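Local coordinates for protein Ral guanine nucleotide dissociation stimulator-like 2 (Mus musculus, PDB 4JGW) that probably activates small G proteins of the Ral type by nucleotide exchange, as a putative effector that associates in vitro with GTP-bound H-Ras and Rap1A, at residues 386-397 with 428-440. Residues are numbered along the deposited sequence; the frame is centred on the assembly and turned at random.
Sequences GVVPYLGTFLKD and ELLRLQKECRGYD
Phe394 lays one face of its ring over the CD1 methyl of Leu429, which sits 3.6 Å from the ring centroid and 9° off its normal, a CH-pi contact. CZ of the same ring meets Leu432 CD1 at 3.6 Å, coming in obliquely, and the latter methyl also touches Pro389 CG, so a single leucine branch bridges Phe394, near the start of helix 392-404, and the chain leading into it. The other branch, CD2, packs on Val387 CG1. Val387 CG1, set between backbone N and carbonyl carbon (chi1 70°), also lies 3.8 Å from Glu435 CD, the two side chains crossing at a slant; Glu435 OE2 is salt-bridged to Arg305. At the far end, Gly386 CA makes a CH-pi contact over the centre of the Tyr439 ring, 3.5 Å from the centroid, while a nearly straight CA-H...O contact reaches Glu435 O at 3.3 Å. Tyr439 CE1 meets Val388 CG2, and the Tyr439 hydroxyl hydrogen-bonds to Leu304 O. Phe218 of helix 203-219 closes on Pro389 and Leu432. Within the Ras-GEF region, cohesion between the two segments thus rests mainly on apolar C-H groups and ring faces, whereas directional polar bonds from Glu435 and Tyr439 go out to Arg305 and Leu304.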
loop_
_atom_site.group_PDB
_atom_site.type_symbol
_atom_site.label_atom_id
_atom_site.label_comp_id
_atom_site.label_asym_id
_atom_site.label_seq_id
_atom_site.Cartn_x
_atom_site.Cartn_y
_atom_site.Cartn_z
ATOM N N GLY A 386 -5.019 -12.972 -10.263
ATOM C CA GLY A 386 -5.213 -11.886 -9.304
ATOM C C GLY A 386 -4.635 -12.164 -7.928
ATOM O O GLY A 386 -4.305 -13.306 -7.603
ATOM N N VAL A 387 -4.514 -11.110 -7.121
ATOM C CA VAL A 387 -4.034 -11.215 -5.737
ATOM C C VAL A 387 -4.509 -10.020 -4.901
ATOM O O VAL A 387 -4.628 -8.906 -5.411
ATOM C CB VAL A 387 -2.477 -11.370 -5.665
ATOM C CG1 VAL A 387 -1.763 -10.077 -6.069
ATOM C CG2 VAL A 387 -2.031 -11.832 -4.280
ATOM N N VAL A 388 -4.810 -10.271 -3.628
ATOM C CA VAL A 388 -5.072 -9.206 -2.659
ATOM C C VAL A 388 -4.326 -9.532 -1.366
ATOM O O VAL A 388 -4.686 -10.477 -0.662
ATOM C CB VAL A 388 -6.585 -9.018 -2.342
ATOM C CG1 VAL A 388 -6.787 -7.839 -1.393
ATOM C CG2 VAL A 388 -7.402 -8.814 -3.606
ATOM N N PRO A 389 -3.272 -8.757 -1.054
ATOM C CA PRO A 389 -2.529 -9.013 0.173
ATOM C C PRO A 389 -3.255 -8.484 1.405
ATOM O O PRO A 389 -4.087 -7.575 1.298
ATOM C CB PRO A 389 -1.233 -8.229 -0.041
ATOM C CG PRO A 389 -1.620 -7.108 -0.916
ATOM C CD PRO A 389 -2.715 -7.622 -1.809
ATOM N N TYR A 390 -2.949 -9.066 2.559
ATOM C CA TYR A 390 -3.332 -8.481 3.834
ATOM C C TYR A 390 -2.410 -7.290 4.073
ATOM O O TYR A 390 -1.196 -7.449 4.215
ATOM C CB TYR A 390 -3.232 -9.510 4.970
ATOM C CG TYR A 390 -3.357 -8.916 6.361
ATOM C CD1 TYR A 390 -4.463 -8.142 6.716
ATOM C CD2 TYR A 390 -2.368 -9.131 7.321
ATOM C CE1 TYR A 390 -4.576 -7.590 7.990
ATOM C CE2 TYR A 390 -2.476 -8.588 8.597
ATOM C CZ TYR A 390 -3.582 -7.819 8.924
ATOM O OH TYR A 390 -3.699 -7.282 10.186
ATOM N N LEU A 391 -3.000 -6.099 4.091
ATOM C CA LEU A 391 -2.245 -4.850 4.154
ATOM C C LEU A 391 -1.520 -4.648 5.489
ATOM O O LEU A 391 -0.464 -4.014 5.535
ATOM C CB LEU A 391 -3.160 -3.659 3.844
ATOM C CG LEU A 391 -2.533 -2.276 3.623
ATOM C CD1 LEU A 391 -1.478 -2.294 2.517
ATOM C CD2 LEU A 391 -3.614 -1.257 3.314
ATOM N N GLY A 392 -2.088 -5.201 6.559
ATOM C CA GLY A 392 -1.548 -5.054 7.915
ATOM C C GLY A 392 -0.076 -5.390 8.069
ATOM O O GLY A 392 0.626 -4.763 8.861
ATOM N N THR A 393 0.387 -6.378 7.308
ATOM C CA THR A 393 1.792 -6.787 7.315
ATOM C C THR A 393 2.701 -5.704 6.722
ATOM O O THR A 393 3.814 -5.490 7.204
ATOM C CB THR A 393 1.992 -8.117 6.559
ATOM O OG1 THR A 393 0.942 -9.030 6.907
ATOM C CG2 THR A 393 3.337 -8.747 6.912
ATOM N N PHE A 394 2.221 -5.028 5.679
ATOM C CA PHE A 394 2.948 -3.919 5.066
ATOM C C PHE A 394 2.921 -2.681 5.958
ATOM O O PHE A 394 3.900 -1.936 6.027
ATOM C CB PHE A 394 2.380 -3.592 3.680
ATOM C CG PHE A 394 2.665 -4.646 2.647
ATOM C CD1 PHE A 394 1.794 -5.716 2.465
ATOM C CD2 PHE A 394 3.811 -4.573 1.860
ATOM C CE1 PHE A 394 2.058 -6.695 1.516
ATOM C CE2 PHE A 394 4.084 -5.549 0.907
ATOM C CZ PHE A 394 3.205 -6.610 0.734
ATOM N N LEU A 395 1.796 -2.470 6.639
ATOM C CA LEU A 395 1.665 -1.362 7.582
ATOM C C LEU A 395 2.606 -1.541 8.775
ATOM O O LEU A 395 3.183 -0.570 9.263
ATOM C CB LEU A 395 0.215 -1.202 8.050
ATOM C CG LEU A 395 -0.844 -0.877 6.989
ATOM C CD1 LEU A 395 -2.236 -0.953 7.589
ATOM C CD2 LEU A 395 -0.611 0.487 6.346
ATOM N N LYS A 396 2.774 -2.789 9.212
ATOM C CA LYS A 396 3.660 -3.119 10.326
ATOM C C LYS A 396 5.136 -2.937 9.958
ATOM O O LYS A 396 5.895 -2.323 10.713
ATOM C CB LYS A 396 3.415 -4.549 10.818
ATOM C CG LYS A 396 3.660 -4.721 12.309
ATOM C CD LYS A 396 4.429 -5.995 12.626
ATOM C CE LYS A 396 4.790 -6.046 14.110
ATOM N NZ LYS A 396 5.975 -6.902 14.381
ATOM N N ASP A 397 5.535 -3.471 8.804
ATOM C CA ASP A 397 6.908 -3.324 8.314
ATOM C C ASP A 397 7.305 -1.856 8.172
ATOM O O ASP A 397 8.432 -1.476 8.500
ATOM C CB ASP A 397 7.097 -4.052 6.979
ATOM C CG ASP A 397 7.007 -5.562 7.113
ATOM O OD1 ASP A 397 7.326 -6.096 8.198
ATOM O OD2 ASP A 397 6.618 -6.217 6.125
ATOM N N GLU A 428 6.846 -3.084 -3.922
ATOM C CA GLU A 428 6.214 -4.392 -3.728
ATOM C C GLU A 428 4.696 -4.260 -3.805
ATOM O O GLU A 428 4.021 -5.082 -4.423
ATOM C CB GLU A 428 6.598 -4.995 -2.375
ATOM C CG GLU A 428 8.054 -5.414 -2.236
ATOM C CD GLU A 428 8.411 -5.823 -0.810
ATOM O OE1 GLU A 428 7.559 -6.436 -0.125
ATOM O OE2 GLU A 428 9.548 -5.533 -0.375
ATOM N N LEU A 429 4.175 -3.210 -3.175
ATOM C CA LEU A 429 2.748 -2.912 -3.175
ATOM C C LEU A 429 2.277 -2.561 -4.592
ATOM O O LEU A 429 1.203 -2.993 -5.020
ATOM C CB LEU A 429 2.467 -1.765 -2.197
ATOM C CG LEU A 429 1.405 -1.865 -1.089
ATOM C CD1 LEU A 429 1.251 -3.268 -0.502
ATOM C CD2 LEU A 429 1.728 -0.867 0.019
ATOM N N LEU A 430 3.097 -1.797 -5.317
ATOM C CA LEU A 430 2.820 -1.444 -6.715
ATOM C C LEU A 430 2.756 -2.667 -7.631
ATOM O O LEU A 430 1.890 -2.747 -8.499
ATOM C CB LEU A 430 3.858 -0.454 -7.252
ATOM C CG LEU A 430 3.802 1.008 -6.809
ATOM C CD1 LEU A 430 5.095 1.714 -7.186
ATOM C CD2 LEU A 430 2.601 1.730 -7.418
ATOM N N ARG A 431 3.672 -3.614 -7.431
ATOM C CA ARG A 431 3.687 -4.839 -8.230
ATOM C C ARG A 431 2.529 -5.776 -7.867
ATOM O O ARG A 431 2.078 -6.559 -8.698
ATOM C CB ARG A 431 5.039 -5.561 -8.120
ATOM C CG ARG A 431 5.091 -6.655 -7.071
ATOM C CD ARG A 431 6.381 -7.457 -7.133
ATOM N NE ARG A 431 6.178 -8.829 -6.667
ATOM C CZ ARG A 431 6.159 -9.208 -5.389
ATOM N NH1 ARG A 431 6.329 -8.324 -4.412
ATOM N NH2 ARG A 431 5.966 -10.485 -5.089
ATOM N N LEU A 432 2.056 -5.695 -6.625
ATOM C CA LEU A 432 0.897 -6.477 -6.207
ATOM C C LEU A 432 -0.392 -5.862 -6.748
ATOM O O LEU A 432 -1.374 -6.570 -6.977
ATOM C CB LEU A 432 0.844 -6.627 -4.681
ATOM C CG LEU A 432 1.869 -7.581 -4.053
ATOM C CD1 LEU A 432 1.975 -7.338 -2.561
ATOM C CD2 LEU A 432 1.549 -9.048 -4.342
ATOM N N GLN A 433 -0.372 -4.548 -6.961
ATOM C CA GLN A 433 -1.506 -3.842 -7.549
ATOM C C GLN A 433 -1.729 -4.210 -9.016
ATOM O O GLN A 433 -2.871 -4.396 -9.433
ATOM C CB GLN A 433 -1.361 -2.326 -7.387
ATOM C CG GLN A 433 -1.812 -1.801 -6.030
ATOM C CD GLN A 433 -1.600 -0.306 -5.871
ATOM O OE1 GLN A 433 -0.573 0.237 -6.280
ATOM N NE2 GLN A 433 -2.569 0.367 -5.262
ATOM N N LYS A 434 -0.651 -4.326 -9.792
ATOM C CA LYS A 434 -0.780 -4.688 -11.206
ATOM C C LYS A 434 -1.204 -6.153 -11.384
ATOM O O LYS A 434 -1.892 -6.490 -12.349
ATOM C CB LYS A 434 0.491 -4.341 -12.009
ATOM C CG LYS A 434 1.306 -5.522 -12.544
ATOM C CD LYS A 434 2.379 -5.954 -11.565
ATOM C CE LYS A 434 2.813 -7.386 -11.812
ATOM N NZ LYS A 434 3.586 -7.920 -10.657
ATOM N N GLU A 435 -0.803 -7.008 -10.444
ATOM C CA GLU A 435 -1.228 -8.404 -10.443
ATOM C C GLU A 435 -2.700 -8.517 -10.040
ATOM O O GLU A 435 -3.424 -9.372 -10.554
ATOM C CB GLU A 435 -0.348 -9.243 -9.517
ATOM C CG GLU A 435 -0.321 -10.728 -9.876
ATOM C CD GLU A 435 0.345 -11.592 -8.817
ATOM O OE1 GLU A 435 1.309 -11.127 -8.169
ATOM O OE2 GLU A 435 -0.097 -12.748 -8.638
ATOM N N CYS A 436 -3.131 -7.641 -9.131
ATOM C CA CYS A 436 -4.529 -7.549 -8.702
ATOM C C CYS A 436 -5.472 -7.189 -9.856
ATOM O O CYS A 436 -6.629 -7.616 -9.874
ATOM C CB CYS A 436 -4.674 -6.527 -7.571
ATOM S SG CYS A 436 -6.341 -6.385 -6.883
ATOM N N ARG A 437 -4.964 -6.411 -10.812
ATOM C CA ARG A 437 -5.715 -6.033 -12.016
ATOM C C ARG A 437 -6.111 -7.247 -12.862
ATOM O O ARG A 437 -7.061 -7.181 -13.646
ATOM C CB ARG A 437 -4.919 -5.030 -12.861
ATOM C CG ARG A 437 -4.702 -3.688 -12.177
ATOM C CD ARG A 437 -4.062 -2.655 -13.091
ATOM N NE ARG A 437 -3.945 -1.360 -12.419
ATOM C CZ ARG A 437 -2.844 -0.909 -11.821
ATOM N NH1 ARG A 437 -1.732 -1.633 -11.813
ATOM N NH2 ARG A 437 -2.850 0.279 -11.235
ATOM N N GLY A 438 -5.386 -8.352 -12.679
ATOM C CA GLY A 438 -5.650 -9.613 -13.376
ATOM C C GLY A 438 -6.970 -10.300 -13.053
ATOM O O GLY A 438 -7.414 -11.165 -13.811
ATOM N N TYR A 439 -7.596 -9.926 -11.935
ATOM C CA TYR A 439 -8.913 -10.462 -11.563
ATOM C C TYR A 439 -9.973 -10.180 -12.625
ATOM O O TYR A 439 -9.988 -9.107 -13.236
ATOM C CB TYR A 439 -9.400 -9.885 -10.228
ATOM C CG TYR A 439 -8.827 -10.529 -8.981
ATOM C CD1 TYR A 439 -8.187 -9.756 -8.016
ATOM C CD2 TYR A 439 -8.942 -11.903 -8.755
ATOM C CE1 TYR A 439 -7.667 -10.327 -6.864
ATOM C CE2 TYR A 439 -8.420 -12.488 -7.601
ATOM C CZ TYR A 439 -7.781 -11.690 -6.661
ATOM O OH TYR A 439 -7.260 -12.242 -5.514
ATOM N N ASP A 440 -10.856 -11.155 -12.828
ATOM C CA ASP A 440 -12.005 -11.006 -13.715
ATOM C C ASP A 440 -13.249 -11.530 -12.997
ATOM O O ASP A 440 -13.658 -12.680 -13.186
ATOM C CB ASP A 440 -11.768 -11.750 -15.036
ATOM C CG ASP A 440 -12.802 -11.407 -16.103
ATOM O OD1 ASP A 440 -12.962 -12.209 -17.047
ATOM O OD2 ASP A 440 -13.451 -10.340 -16.005
#